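Local coordinates for metallo-beta-lactamase domain-containing protein (Enterococcus faecalis, PDB 2AZ4) that is of unknown function but carries a two-zinc metallo-beta-lactamase fold and may act as an RNA-binding exonuclease, at residues L46-H50 with I51-I55; E115-M118 with I119-L123; A233-S236 with E237-V241; I384-D387 with L388-I392. One frame throughout, in Å; residues are numbered along the deposited sequence.

Interaction 1: L46-H50 with I51-I55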
ATOM      1  N   LEU A  46      16.445  16.043   0.132  1.00 30.65           N
ATOM      2  CA  LEU A  46      16.512  16.507   1.500  1.00 29.89           C
ATOM      3  C   LEU A  46      17.546  15.690   2.248  1.00 28.80           C
ATOM      4  O   LEU A  46      17.677  14.505   1.972  1.00 28.26           O
ATOM      5  CB  LEU A  46      15.151  16.339   2.170  1.00 30.01           C
ATOM      6  CG  LEU A  46      13.937  17.064   1.566  1.00 31.99           C
ATOM      7  CD1 LEU A  46      12.811  17.013   2.570  1.00 32.09           C
ATOM      8  CD2 LEU A  46      14.257  18.512   1.189  1.00 34.88           C
ATOM      9  N   PRO A  47      18.287  16.322   3.188  1.00 28.22           N
ATOM     10  CA  PRO A  47      19.360  15.626   3.892  1.00 28.04           C
ATOM     11  C   PRO A  47      18.880  14.662   4.978  1.00 28.23           C
ATOM     12  O   PRO A  47      19.674  13.841   5.456  1.00 28.51           O
ATOM     13  CB  PRO A  47      20.158  16.768   4.528  1.00 27.99           C
ATOM     14  CG  PRO A  47      19.161  17.850   4.752  1.00 28.29           C
ATOM     15  CD  PRO A  47      18.188  17.738   3.604  1.00 28.16           C
ATOM     16  N   ASP A  48      17.606  14.765   5.364  1.00 27.67           N
ATOM     17  CA  ASP A  48      17.051  13.998   6.497  1.00 27.00           C
ATOM     18  C   ASP A  48      15.509  14.008   6.507  1.00 26.18           C
ATOM     19  O   ASP A  48      14.886  14.721   5.716  1.00 26.13           O
ATOM     20  CB  ASP A  48      17.608  14.519   7.835  1.00 27.01           C
ATOM     21  CG  ASP A  48      17.206  15.955   8.132  1.00 29.11           C
ATOM     22  OD1 ASP A  48      16.000  16.237   8.324  1.00 31.18           O
ATOM     23  OD2 ASP A  48      18.102  16.827   8.203  1.00 31.44           O
ATOM     24  N   ASP A  49      14.919  13.205   7.395  1.00 25.65           N
ATOM     25  CA  ASP A  49      13.463  13.114   7.587  1.00 25.15           C
ATOM     26  C   ASP A  49      13.024  13.685   8.930  1.00 25.51           C
ATOM     27  O   ASP A  49      11.930  13.368   9.428  1.00 24.97           O
ATOM     28  CB  ASP A  49      13.013  11.661   7.523  1.00 25.05           C
ATOM     29  CG  ASP A  49      12.841  11.144   6.090  1.00 25.62           C
ATOM     30  OD1 ASP A  49      12.512  11.921   5.177  1.00 26.29           O
ATOM     31  OD2 ASP A  49      13.004   9.929   5.879  1.00 27.35           O
ATOM     32  N   HIS A  50      13.865  14.517   9.530  1.00 25.86           N
ATOM     33  CA  HIS A  50      13.475  15.252  10.738  1.00 26.96           C
ATOM     34  C   HIS A  50      12.148  15.968  10.468  1.00 26.14           C
ATOM     35  O   HIS A  50      11.935  16.493   9.369  1.00 25.01           O
ATOM     36  CB  HIS A  50      14.558  16.277  11.085  1.00 28.41           C
ATOM     37  CG  HIS A  50      14.359  16.968  12.397  1.00 31.58           C
ATOM     38  ND1 HIS A  50      15.216  16.792  13.466  1.00 36.55           N
ATOM     39  CD2 HIS A  50      13.419  17.853  12.810  1.00 35.08           C
ATOM     40  CE1 HIS A  50      14.812  17.539  14.481  1.00 35.96           C
ATOM     41  NE2 HIS A  50      13.714  18.180  14.113  1.00 37.09           N
ATOM     42  N   ILE A  51      11.263  15.983  11.461  1.00 26.08           N
ATOM     43  CA  ILE A  51       9.958  16.636  11.314  1.00 26.00           C
ATOM     44  C   ILE A  51      10.034  18.074  10.745  1.00 26.46           C
ATOM     45  O   ILE A  51       9.283  18.427   9.840  1.00 26.57           O
ATOM     46  CB  ILE A  51       9.099  16.529  12.600  1.00 25.95           C
ATOM     47  CG1 ILE A  51       7.648  16.970  12.319  1.00 25.86           C
ATOM     48  CG2 ILE A  51       9.769  17.238  13.786  1.00 24.93           C
ATOM     49  CD1 ILE A  51       6.617  15.961  12.771  1.00 25.73           C
ATOM     50  N   GLU A  52      10.978  18.872  11.230  1.00 27.48           N
ATOM     51  CA  GLU A  52      11.170  20.252  10.758  1.00 28.05           C
ATOM     52  C   GLU A  52      11.487  20.323   9.273  1.00 27.41           C
ATOM     53  O   GLU A  52      10.998  21.198   8.559  1.00 27.85           O
ATOM     54  CB  GLU A  52      12.299  20.919  11.544  1.00 28.86           C
ATOM     55  CG  GLU A  52      11.825  21.920  12.589  1.00 33.56           C
ATOM     56  CD  GLU A  52      11.329  21.272  13.865  1.00 39.25           C
ATOM     57  OE1 GLU A  52      11.944  20.270  14.307  1.00 43.16           O
ATOM     58  OE2 GLU A  52      10.331  21.780  14.441  1.00 42.31           O
ATOM     59  N   THR A  53      12.316  19.395   8.817  1.00 26.48           N
ATOM     60  CA  THR A  53      12.711  19.316   7.427  1.00 26.05           C
ATOM     61  C   THR A  53      11.485  19.009   6.582  1.00 25.38           C
ATOM     62  O   THR A  53      11.256  19.656   5.559  1.00 24.49           O
ATOM     63  CB  THR A  53      13.828  18.257   7.238  1.00 26.07           C
ATOM     64  OG1 THR A  53      14.925  18.588   8.103  1.00 27.23           O
ATOM     65  CG2 THR A  53      14.328  18.213   5.803  1.00 26.20           C
ATOM     66  N   LEU A  54      10.690  18.042   7.039  1.00 24.56           N
ATOM     67  CA  LEU A  54       9.460  17.646   6.361  1.00 24.21           C
ATOM     68  C   LEU A  54       8.415  18.760   6.379  1.00 24.26           C
ATOM     69  O   LEU A  54       7.727  18.975   5.388  1.00 24.18           O
ATOM     70  CB  LEU A  54       8.888  16.342   6.955  1.00 23.97           C
ATOM     71  CG  LEU A  54       9.739  15.054   6.896  1.00 23.01           C
ATOM     72  CD1 LEU A  54       8.986  13.922   7.586  1.00 22.89           C
ATOM     73  CD2 LEU A  54      10.098  14.669   5.476  1.00 23.80           C
ATOM     74  N   ILE A  55       8.317  19.468   7.504  1.00 24.35           N
ATOM     75  CA  ILE A  55       7.410  20.595   7.641  1.00 25.51           C
ATOM     76  C   ILE A  55       7.834  21.714   6.660  1.00 26.04           C
ATOM     77  O   ILE A  55       7.046  22.114   5.793  1.00 26.59           O
ATOM     78  CB  ILE A  55       7.347  21.083   9.126  1.00 25.18           C
ATOM     79  CG1 ILE A  55       6.487  20.120   9.959  1.00 25.46           C
ATOM     80  CG2 ILE A  55       6.793  22.503   9.227  1.00 26.80           C
ATOM     81  CD1 ILE A  55       5.042  20.032   9.515  1.00 23.82           C
TER

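Interaction 2: E115-M118 with I119-L123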
ATOM      1  N   GLU A 115      -4.252  -7.310   9.684  1.00 16.79           N
ATOM      2  CA  GLU A 115      -3.324  -7.768   8.652  1.00 17.18           C
ATOM      3  C   GLU A 115      -2.365  -6.654   8.189  1.00 17.05           C
ATOM      4  O   GLU A 115      -1.180  -6.898   7.976  1.00 16.37           O
ATOM      5  CB  GLU A 115      -4.078  -8.363   7.446  1.00 17.83           C
ATOM      6  CG  GLU A 115      -4.941  -9.591   7.822  1.00 20.60           C
ATOM      7  CD  GLU A 115      -6.322  -9.223   8.358  1.00 23.00           C
ATOM      8  OE1 GLU A 115      -6.641  -8.008   8.476  1.00 22.06           O
ATOM      9  OE2 GLU A 115      -7.093 -10.159   8.679  1.00 23.66           O
ATOM     10  N   THR A 116      -2.883  -5.434   8.048  1.00 15.69           N
ATOM     11  CA  THR A 116      -2.035  -4.283   7.755  1.00 15.69           C
ATOM     12  C   THR A 116      -0.935  -4.112   8.812  1.00 15.76           C
ATOM     13  O   THR A 116       0.229  -3.808   8.486  1.00 14.17           O
ATOM     14  CB  THR A 116      -2.876  -2.996   7.662  1.00 15.46           C
ATOM     15  OG1 THR A 116      -3.681  -3.048   6.466  1.00 16.07           O
ATOM     16  CG2 THR A 116      -1.949  -1.757   7.615  1.00 16.53           C
ATOM     17  N   LYS A 117      -1.318  -4.269  10.078  1.00 15.81           N
ATOM     18  CA  LYS A 117      -0.343  -4.212  11.174  1.00 17.01           C
ATOM     19  C   LYS A 117       0.785  -5.271  11.032  1.00 18.17           C
ATOM     20  O   LYS A 117       1.975  -4.941  11.188  1.00 17.56           O
ATOM     21  CB  LYS A 117      -1.073  -4.313  12.520  1.00 17.18           C
ATOM     22  CG  LYS A 117      -0.161  -4.298  13.750  1.00 18.03           C
ATOM     23  CD  LYS A 117      -0.969  -4.584  14.997  1.00 17.07           C
ATOM     24  CE  LYS A 117      -0.025  -4.812  16.169  1.00 19.27           C
ATOM     25  NZ  LYS A 117      -0.711  -4.806  17.496  1.00 19.08           N
ATOM     26  N   MET A 118       0.406  -6.524  10.730  1.00 18.46           N
ATOM     27  CA  MET A 118       1.362  -7.601  10.435  1.00 19.68           C
ATOM     28  C   MET A 118       2.309  -7.242   9.292  1.00 20.15           C
ATOM     29  O   MET A 118       3.532  -7.383   9.431  1.00 20.02           O
ATOM     30  CB  MET A 118       0.648  -8.905  10.045  1.00 19.62           C
ATOM     31  CG  MET A 118      -0.101  -9.570  11.171  1.00 21.49           C
ATOM     32  SD  MET A 118      -1.070 -11.049  10.733  1.00 19.70           S
ATOM     33  CE  MET A 118      -1.095 -11.557  12.402  1.00 21.05           C
ATOM     34  N   ILE A 119       1.726  -6.862   8.145  1.00 20.43           N
ATOM     35  CA  ILE A 119       2.485  -6.444   6.948  1.00 20.06           C
ATOM     36  C   ILE A 119       3.526  -5.364   7.271  1.00 19.98           C
ATOM     37  O   ILE A 119       4.710  -5.497   6.962  1.00 18.74           O
ATOM     38  CB  ILE A 119       1.508  -5.976   5.799  1.00 20.79           C
ATOM     39  CG1 ILE A 119       0.614  -7.128   5.313  1.00 20.04           C
ATOM     40  CG2 ILE A 119       2.246  -5.357   4.601  1.00 18.95           C
ATOM     41  CD1 ILE A 119       1.367  -8.394   5.007  1.00 25.21           C
ATOM     42  N   LEU A 120       3.069  -4.302   7.916  1.00 20.25           N
ATOM     43  CA  LEU A 120       3.871  -3.128   8.172  1.00 21.15           C
ATOM     44  C   LEU A 120       5.057  -3.486   9.056  1.00 21.63           C
ATOM     45  O   LEU A 120       6.196  -3.077   8.778  1.00 20.58           O
ATOM     46  CB  LEU A 120       2.995  -2.091   8.869  1.00 21.87           C
ATOM     47  CG  LEU A 120       3.120  -0.590   8.657  1.00 23.94           C
ATOM     48  CD1 LEU A 120       3.690  -0.182   7.278  1.00 23.64           C
ATOM     49  CD2 LEU A 120       1.747   0.023   8.897  1.00 24.19           C
ATOM     50  N   ASN A 121       4.790  -4.262  10.107  1.00 21.51           N
ATOM     51  CA  ASN A 121       5.838  -4.646  11.042  1.00 22.77           C
ATOM     52  C   ASN A 121       6.930  -5.478  10.346  1.00 23.06           C
ATOM     53  O   ASN A 121       8.094  -5.415  10.721  1.00 23.72           O
ATOM     54  CB  ASN A 121       5.254  -5.374  12.256  1.00 22.37           C
ATOM     55  CG  ASN A 121       4.868  -4.423  13.364  1.00 22.86           C
ATOM     56  OD1 ASN A 121       3.714  -4.083  13.522  1.00 25.38           O
ATOM     57  ND2 ASN A 121       5.848  -3.954  14.108  1.00 25.58           N
ATOM     58  N   SER A 122       6.533  -6.233   9.324  1.00 23.17           N
ATOM     59  CA  SER A 122       7.460  -6.988   8.486  1.00 22.64           C
ATOM     60  C   SER A 122       8.175  -6.090   7.469  1.00 23.31           C
ATOM     61  O   SER A 122       9.403  -6.165   7.326  1.00 23.69           O
ATOM     62  CB  SER A 122       6.711  -8.105   7.762  1.00 22.60           C
ATOM     63  OG  SER A 122       7.549  -8.774   6.843  1.00 22.35           O
ATOM     64  N   LEU A 123       7.427  -5.244   6.759  1.00 22.68           N
ATOM     65  CA  LEU A 123       8.056  -4.264   5.876  1.00 23.15           C
ATOM     66  C   LEU A 123       9.150  -3.477   6.604  1.00 23.67           C
ATOM     67  O   LEU A 123      10.205  -3.185   6.007  1.00 23.51           O
ATOM     68  CB  LEU A 123       7.034  -3.316   5.230  1.00 22.74           C
ATOM     69  CG  LEU A 123       6.077  -3.904   4.172  1.00 23.08           C
ATOM     70  CD1 LEU A 123       5.005  -2.907   3.733  1.00 20.59           C
ATOM     71  CD2 LEU A 123       6.832  -4.442   2.971  1.00 22.45           C
TER

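Interaction 3: A233-S236 with E237-V241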
ATOM      1  N   ALA A 233       0.315  -8.442 -21.131  1.00 27.33           N
ATOM      2  CA  ALA A 233      -0.925  -7.766 -20.740  1.00 26.42           C
ATOM      3  C   ALA A 233      -1.748  -8.682 -19.819  1.00 26.04           C
ATOM      4  O   ALA A 233      -2.147  -9.792 -20.216  1.00 27.31           O
ATOM      5  CB  ALA A 233      -1.728  -7.371 -21.969  1.00 27.08           C
ATOM      6  N   VAL A 234      -1.966  -8.225 -18.591  1.00 24.26           N
ATOM      7  CA  VAL A 234      -2.586  -9.008 -17.520  1.00 22.84           C
ATOM      8  C   VAL A 234      -3.851  -8.252 -17.146  1.00 22.41           C
ATOM      9  O   VAL A 234      -3.822  -7.029 -17.105  1.00 22.08           O
ATOM     10  CB  VAL A 234      -1.625  -9.130 -16.283  1.00 23.16           C
ATOM     11  CG1 VAL A 234      -2.356  -9.588 -15.024  1.00 21.49           C
ATOM     12  CG2 VAL A 234      -0.447 -10.079 -16.584  1.00 23.36           C
ATOM     13  N   VAL A 235      -4.943  -8.972 -16.896  1.00 21.55           N
ATOM     14  CA  VAL A 235      -6.254  -8.355 -16.623  1.00 20.91           C
ATOM     15  C   VAL A 235      -6.782  -8.557 -15.184  1.00 20.32           C
ATOM     16  O   VAL A 235      -7.800  -7.986 -14.820  1.00 20.26           O
ATOM     17  CB  VAL A 235      -7.361  -8.844 -17.629  1.00 21.23           C
ATOM     18  CG1 VAL A 235      -6.958  -8.590 -19.081  1.00 21.32           C
ATOM     19  CG2 VAL A 235      -7.708 -10.310 -17.402  1.00 19.52           C
ATOM     20  N   SER A 236      -6.102  -9.384 -14.392  1.00 19.63           N
ATOM     21  CA  SER A 236      -6.518  -9.681 -13.009  1.00 18.23           C
ATOM     22  C   SER A 236      -5.400 -10.467 -12.313  1.00 17.52           C
ATOM     23  O   SER A 236      -4.477 -10.972 -12.981  1.00 16.86           O
ATOM     24  CB  SER A 236      -7.820 -10.507 -13.001  1.00 18.86           C
ATOM     25  OG  SER A 236      -7.557 -11.843 -13.425  1.00 16.47           O
ATOM     26  N   GLU A 237      -5.467 -10.550 -10.983  1.00 16.95           N
ATOM     27  CA  GLU A 237      -4.519 -11.362 -10.210  1.00 16.90           C
ATOM     28  C   GLU A 237      -4.563 -12.853 -10.614  1.00 17.07           C
ATOM     29  O   GLU A 237      -3.519 -13.506 -10.769  1.00 16.79           O
ATOM     30  CB  GLU A 237      -4.772 -11.208  -8.706  1.00 16.68           C
ATOM     31  CG  GLU A 237      -4.400  -9.839  -8.164  1.00 16.85           C
ATOM     32  CD  GLU A 237      -2.920  -9.684  -7.794  1.00 17.34           C
ATOM     33  OE1 GLU A 237      -2.130 -10.654  -7.920  1.00 18.28           O
ATOM     34  OE2 GLU A 237      -2.553  -8.575  -7.347  1.00 16.05           O
ATOM     35  N   GLU A 238      -5.771 -13.379 -10.793  1.00 17.63           N
ATOM     36  CA  GLU A 238      -5.960 -14.746 -11.288  1.00 18.03           C
ATOM     37  C   GLU A 238      -5.317 -14.972 -12.656  1.00 17.98           C
ATOM     38  O   GLU A 238      -4.700 -16.012 -12.883  1.00 16.93           O
ATOM     39  CB  GLU A 238      -7.454 -15.107 -11.354  1.00 18.03           C
ATOM     40  CG  GLU A 238      -7.751 -16.573 -11.797  1.00 19.63           C
ATOM     41  CD  GLU A 238      -7.102 -17.645 -10.906  1.00 24.19           C
ATOM     42  OE1 GLU A 238      -6.902 -17.388  -9.690  1.00 25.81           O
ATOM     43  OE2 GLU A 238      -6.797 -18.758 -11.423  1.00 23.90           O
ATOM     44  N   ASP A 239      -5.497 -14.006 -13.560  1.00 18.89           N
ATOM     45  CA  ASP A 239      -4.878 -14.020 -14.875  1.00 18.58           C
ATOM     46  C   ASP A 239      -3.344 -13.982 -14.742  1.00 18.56           C
ATOM     47  O   ASP A 239      -2.640 -14.698 -15.454  1.00 18.55           O
ATOM     48  CB  ASP A 239      -5.386 -12.833 -15.703  1.00 19.13           C
ATOM     49  CG  ASP A 239      -4.964 -12.904 -17.172  1.00 19.91           C
ATOM     50  OD1 ASP A 239      -5.030 -13.990 -17.772  1.00 20.70           O
ATOM     51  OD2 ASP A 239      -4.564 -11.870 -17.744  1.00 21.03           O
ATOM     52  N   LEU A 240      -2.830 -13.152 -13.832  1.00 17.92           N
ATOM     53  CA  LEU A 240      -1.389 -13.102 -13.573  1.00 17.98           C
ATOM     54  C   LEU A 240      -0.813 -14.496 -13.248  1.00 18.15           C
ATOM     55  O   LEU A 240       0.211 -14.901 -13.828  1.00 18.07           O
ATOM     56  CB  LEU A 240      -1.079 -12.112 -12.443  1.00 17.32           C
ATOM     57  CG  LEU A 240       0.407 -11.796 -12.231  1.00 19.29           C
ATOM     58  CD1 LEU A 240       0.567 -10.350 -11.858  1.00 18.10           C
ATOM     59  CD2 LEU A 240       1.027 -12.713 -11.149  1.00 21.50           C
ATOM     60  N   VAL A 241      -1.462 -15.227 -12.337  1.00 18.55           N
ATOM     61  CA  VAL A 241      -0.936 -16.549 -11.923  1.00 20.54           C
ATOM     62  C   VAL A 241      -1.009 -17.604 -13.048  1.00 20.31           C
ATOM     63  O   VAL A 241      -0.106 -18.437 -13.158  1.00 20.92           O
ATOM     64  CB  VAL A 241      -1.571 -17.087 -10.619  1.00 20.56           C
ATOM     65  CG1 VAL A 241      -0.943 -18.447 -10.245  1.00 22.96           C
ATOM     66  CG2 VAL A 241      -1.307 -16.110  -9.498  1.00 23.54           C
TER
HETATM   67  O   HOH W   1      -4.102 -11.736 -20.264  1.00 28.25           O

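Interaction 4: I384-D387 with L388-I392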
ATOM      1  N   ILE A 384      -8.806   0.246 -12.638  1.00 19.46           N
ATOM      2  CA  ILE A 384      -8.566   0.790 -13.973  1.00 20.76           C
ATOM      3  C   ILE A 384      -9.585   1.943 -14.238  1.00 21.21           C
ATOM      4  O   ILE A 384     -10.602   2.024 -13.553  1.00 20.37           O
ATOM      5  CB  ILE A 384      -8.626  -0.317 -15.057  1.00 20.58           C
ATOM      6  CG1 ILE A 384     -10.048  -0.864 -15.188  1.00 20.93           C
ATOM      7  CG2 ILE A 384      -7.631  -1.435 -14.720  1.00 21.90           C
ATOM      8  CD1 ILE A 384     -10.225  -1.970 -16.278  1.00 20.98           C
ATOM      9  N   PRO A 385      -9.298   2.862 -15.192  1.00 22.64           N
ATOM     10  CA  PRO A 385     -10.211   4.019 -15.331  1.00 23.42           C
ATOM     11  C   PRO A 385     -11.695   3.620 -15.416  1.00 24.42           C
ATOM     12  O   PRO A 385     -12.519   4.175 -14.697  1.00 24.38           O
ATOM     13  CB  PRO A 385      -9.724   4.691 -16.616  1.00 23.97           C
ATOM     14  CG  PRO A 385      -8.242   4.376 -16.648  1.00 23.50           C
ATOM     15  CD  PRO A 385      -8.163   2.942 -16.135  1.00 22.89           C
ATOM     16  N   GLU A 386     -12.011   2.627 -16.246  1.00 24.97           N
ATOM     17  CA  GLU A 386     -13.355   2.044 -16.327  1.00 26.12           C
ATOM     18  C   GLU A 386     -13.946   1.656 -14.978  1.00 25.59           C
ATOM     19  O   GLU A 386     -15.144   1.870 -14.727  1.00 25.13           O
ATOM     20  CB  GLU A 386     -13.300   0.778 -17.195  1.00 27.35           C
ATOM     21  CG  GLU A 386     -14.487   0.560 -18.076  1.00 32.56           C
ATOM     22  CD  GLU A 386     -14.119  -0.275 -19.308  1.00 39.70           C
ATOM     23  OE1 GLU A 386     -13.858  -1.498 -19.163  1.00 42.28           O
ATOM     24  OE2 GLU A 386     -14.073   0.302 -20.422  1.00 42.64           O
ATOM     25  N   ASP A 387     -13.123   1.058 -14.115  1.00 24.66           N
ATOM     26  CA  ASP A 387     -13.629   0.522 -12.855  1.00 24.14           C
ATOM     27  C   ASP A 387     -13.849   1.625 -11.844  1.00 23.07           C
ATOM     28  O   ASP A 387     -14.680   1.501 -10.982  1.00 22.70           O
ATOM     29  CB  ASP A 387     -12.706  -0.591 -12.319  1.00 24.31           C
ATOM     30  CG  ASP A 387     -12.804  -1.872 -13.165  1.00 25.72           C
ATOM     31  OD1 ASP A 387     -13.721  -1.926 -14.010  1.00 25.46           O
ATOM     32  OD2 ASP A 387     -11.981  -2.807 -13.008  1.00 25.74           O
ATOM     33  N   LEU A 388     -13.096   2.710 -11.976  1.00 23.14           N
ATOM     34  CA  LEU A 388     -13.318   3.898 -11.156  1.00 22.91           C
ATOM     35  C   LEU A 388     -14.725   4.442 -11.394  1.00 22.55           C
ATOM     36  O   LEU A 388     -15.447   4.674 -10.451  1.00 21.32           O
ATOM     37  CB  LEU A 388     -12.267   4.963 -11.468  1.00 22.73           C
ATOM     38  CG  LEU A 388     -10.841   4.730 -10.957  1.00 23.59           C
ATOM     39  CD1 LEU A 388      -9.869   5.737 -11.560  1.00 21.49           C
ATOM     40  CD2 LEU A 388     -10.773   4.761  -9.424  1.00 19.73           C
ATOM     41  N   ASP A 389     -15.106   4.606 -12.666  1.00 23.02           N
ATOM     42  CA  ASP A 389     -16.492   4.965 -13.038  1.00 23.85           C
ATOM     43  C   ASP A 389     -17.526   3.962 -12.548  1.00 23.51           C
ATOM     44  O   ASP A 389     -18.613   4.350 -12.126  1.00 23.57           O
ATOM     45  CB  ASP A 389     -16.627   5.129 -14.557  1.00 24.57           C
ATOM     46  CG  ASP A 389     -15.793   6.278 -15.103  1.00 26.24           C
ATOM     47  OD1 ASP A 389     -15.640   7.302 -14.403  1.00 30.18           O
ATOM     48  OD2 ASP A 389     -15.293   6.160 -16.244  1.00 29.84           O
ATOM     49  N   LYS A 390     -17.207   2.665 -12.591  1.00 22.95           N
ATOM     50  CA  LYS A 390     -18.154   1.675 -12.099  1.00 22.62           C
ATOM     51  C   LYS A 390     -18.348   1.797 -10.590  1.00 22.24           C
ATOM     52  O   LYS A 390     -19.452   1.610 -10.092  1.00 21.47           O
ATOM     53  CB  LYS A 390     -17.747   0.247 -12.479  1.00 23.36           C
ATOM     54  CG  LYS A 390     -18.066  -0.128 -13.908  1.00 25.64           C
ATOM     55  CD  LYS A 390     -17.175  -1.272 -14.425  1.00 29.96           C
ATOM     56  CE  LYS A 390     -17.327  -1.386 -15.955  1.00 33.36           C
ATOM     57  NZ  LYS A 390     -16.475  -2.452 -16.604  1.00 33.98           N
ATOM     58  N   ILE A 391     -17.280   2.122  -9.867  1.00 21.64           N
ATOM     59  CA  ILE A 391     -17.374   2.231  -8.409  1.00 21.76           C
ATOM     60  C   ILE A 391     -18.297   3.394  -8.067  1.00 21.04           C
ATOM     61  O   ILE A 391     -19.184   3.247  -7.251  1.00 20.61           O
ATOM     62  CB  ILE A 391     -15.980   2.377  -7.744  1.00 21.30           C
ATOM     63  CG1 ILE A 391     -15.241   1.025  -7.801  1.00 23.26           C
ATOM     64  CG2 ILE A 391     -16.111   2.891  -6.302  1.00 21.64           C
ATOM     65  CD1 ILE A 391     -13.704   1.093  -7.556  1.00 21.55           C
ATOM     66  N   ILE A 392     -18.087   4.525  -8.727  1.00 21.80           N
ATOM     67  CA  ILE A 392     -18.936   5.722  -8.545  1.00 22.94           C
ATOM     68  C   ILE A 392     -20.386   5.399  -8.905  1.00 23.55           C
ATOM     69  O   ILE A 392     -21.299   5.767  -8.168  1.00 23.90           O
ATOM     70  CB  ILE A 392     -18.420   6.910  -9.382  1.00 23.43           C
ATOM     71  CG1 ILE A 392     -17.015   7.325  -8.907  1.00 22.55           C
ATOM     72  CG2 ILE A 392     -19.421   8.119  -9.337  1.00 24.28           C
ATOM     73  CD1 ILE A 392     -16.205   8.083  -9.913  1.00 20.51           C
TER

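Interaction 1: L46-H50 with I51-I55
The methyl CG2 of T53 packs against L46, whose branch CD1 comes within 3.8 Å of it as the two side chains run past each other in opposite directions. On the other branch of the threonine, OG1 donates to D48 OD1 over 2.6 Å, reaching that oxygen on its syn side and somewhat out of the carboxylate plane. The same OD1 accepts the backbone N of H50 at 3.0 Å, this time from the anti side, so two donors grip one oxygen. With CG of D48 set between its own backbone N and carbonyl carbon (chi1 64°), the carboxylate swings toward the chain ahead and closes an Asx turn. H50, which follows, is the N-cap residue of helix 51-56, and its carbonyl O receives L54 N at 3.1 Å in the first i to i+4 bond of the helix. The imidazole of H50 and the E52 chain extend from the helix together. There NE2 donates to E52 OE1 at 2.7 Å, with the acceptor close to the ring plane but the N-H bent to 133°, and the ring and carboxylate planes stand 52° apart. L54 turns back over the turn, CD1 lying 3.5 Å from D49 O and CD2 near D49 OD1. The carboxylate of D49 has its main partner in R99, through a salt bridge, while Y103 OH bonds to the D49 carbonyl.

Interaction 2: E115-M118 with I119-L123
E115 O receives I119 N at 2.9 Å along an almost straight N-H (178°), and three further i to i+4 bonds follow in step: L120 N to T116 O, N121 N to K117 O and S122 N to M118 O. The last is longer, at 3.2 Å. The side chains of I119 and L120 fold back over these carbonyls. I119 places CG1 3.2 Å from E115 O, because that branch stands beside its own backbone N (chi1 -64°) and leans toward the preceding turn; L120 CB similarly lies 3.3 Å from T116 O. The methyl CG2 of T116 and CD2 of L120 approach loosely, at 4.3 Å. K117 and N121 leave the helix as neighbours on another flank, and the extended lysine carries NZ to the carbonyl O of M144. Helix 114-123 is the connection of a beta-alpha-beta unit between strands 110-113 and 145-147 of the metallo-beta-lactamase fold. The T116 side chain sits about 4 Å from that of the zinc ligand H92 and about 10 Å from a zinc ion, while M118, I119 and S122 pack against helix 283-293.

Interaction 3: A233-S236 with E237-V241
S236 OG accepts D239 N at 3.0 Å, a side-chain cap on the first turn of helix 237-249. The serine holds the N-cap position, and its hydroxyl, tucked over the backbone with chi1 73°, faces the amide three residues ahead and also lies 3.3 Å from D239 CB. One residue later L240 N donates to S236 O at 2.9 Å, so the serine engages the helix through both side chain and backbone. D239 answers by reaching back over the incoming chain. Its CG is anti to the backbone N (chi1 -170°), which sends OD2 toward the loop, where its anti lone pair takes V235 N at 3.0 Å with an N-H angle of 155°. A water donates to the same OD2 at 2.6 Å and also to A233 O, extending the aspartate's hold further back along the loop. The CG2 methyl of V235 lies 3.5 Å from OD2, flanking this polar link with an apolar group. Nearby, V234 CG1 meets L240 CB at 3.8 Å, and both residues go on to touch L377. Farther out, the carboxylate of E237 forms salt bridges to R191 and R267 and accepts from N264, which fixes the first residue of the helix; the E237 side chain lies about 11 Å from a bound zinc ion. E238 pairs with K274. Helix 237-249 leaves the loop that follows strand 212-216 and runs beside helix 265-274, with L240 touching R267 and V241 packing on K270 and K274.

Interaction 4: I384-D387 with L388-I392
The first turns of helix 385-395 carry a small charged network in which K390 lies near two acidic side chains of the preceding turn, E386 and D387. E386 and K390 reach out in roughly the same direction, the lysine extended from CG onward, while D387 meets K390 at an oblique crossing. Both salt bridges are long: K390 NZ is 3.8 Å from E386 OE1 and equally 3.8 Å from D387 OD1. The ammonium group is therefore shared loosely between two carboxylates, and the attraction is probably mostly electrostatic. Closer than either is the aliphatic part of the lysine, whose CD comes to 3.5 Å from D387 OD1. With CG pointing away from its carbonyl carbon (chi1 -79°), the lysine chain passes back over the carbonyl of E386 toward the two acids. The backbone itself is bonded in helical fashion. I384 O, at the N-cap position, accepts L388 N at 3.0 Å, K390 N donates to E386 O, and I391 N reaches D387 O at 2.9 Å; the bond from D389 N to P385 O is weak. On a different face L388 places CB 3.3 Å from P385 O, and I391 sets CG1 3.3 Å from D387 O. L388, I391 and I392 all pack on M215 of strand 212-216, and L388 also touches S219. Acids three and four residues before a lysine, on a proline-started amphipathic helix laid against an inner strand of a seven-stranded sheet, form a classical i to i+3 and i to i+4 ion-pair pattern.

From the N terminus the four contacts follow in series, none nested in or crossing another, and each joins adjoining segments of the chain. Interaction 1 closes the loop after strand 30-34 onto helix 51-56, away from the zinc ions. Interaction 2 lies within the crossover helix between strands 110-113 and 145-147, beside the metal site. Interaction 3 turns the loop after strand 212-216 into helix 237-249, and interaction 4 begins helix 385-395, which lies on that same strand. The last two are neighbours, their nearest atoms about 7 Å apart, whereas interactions 1 and 3 sit on opposite sides of the chain's centre, about 40 Å apart between centres.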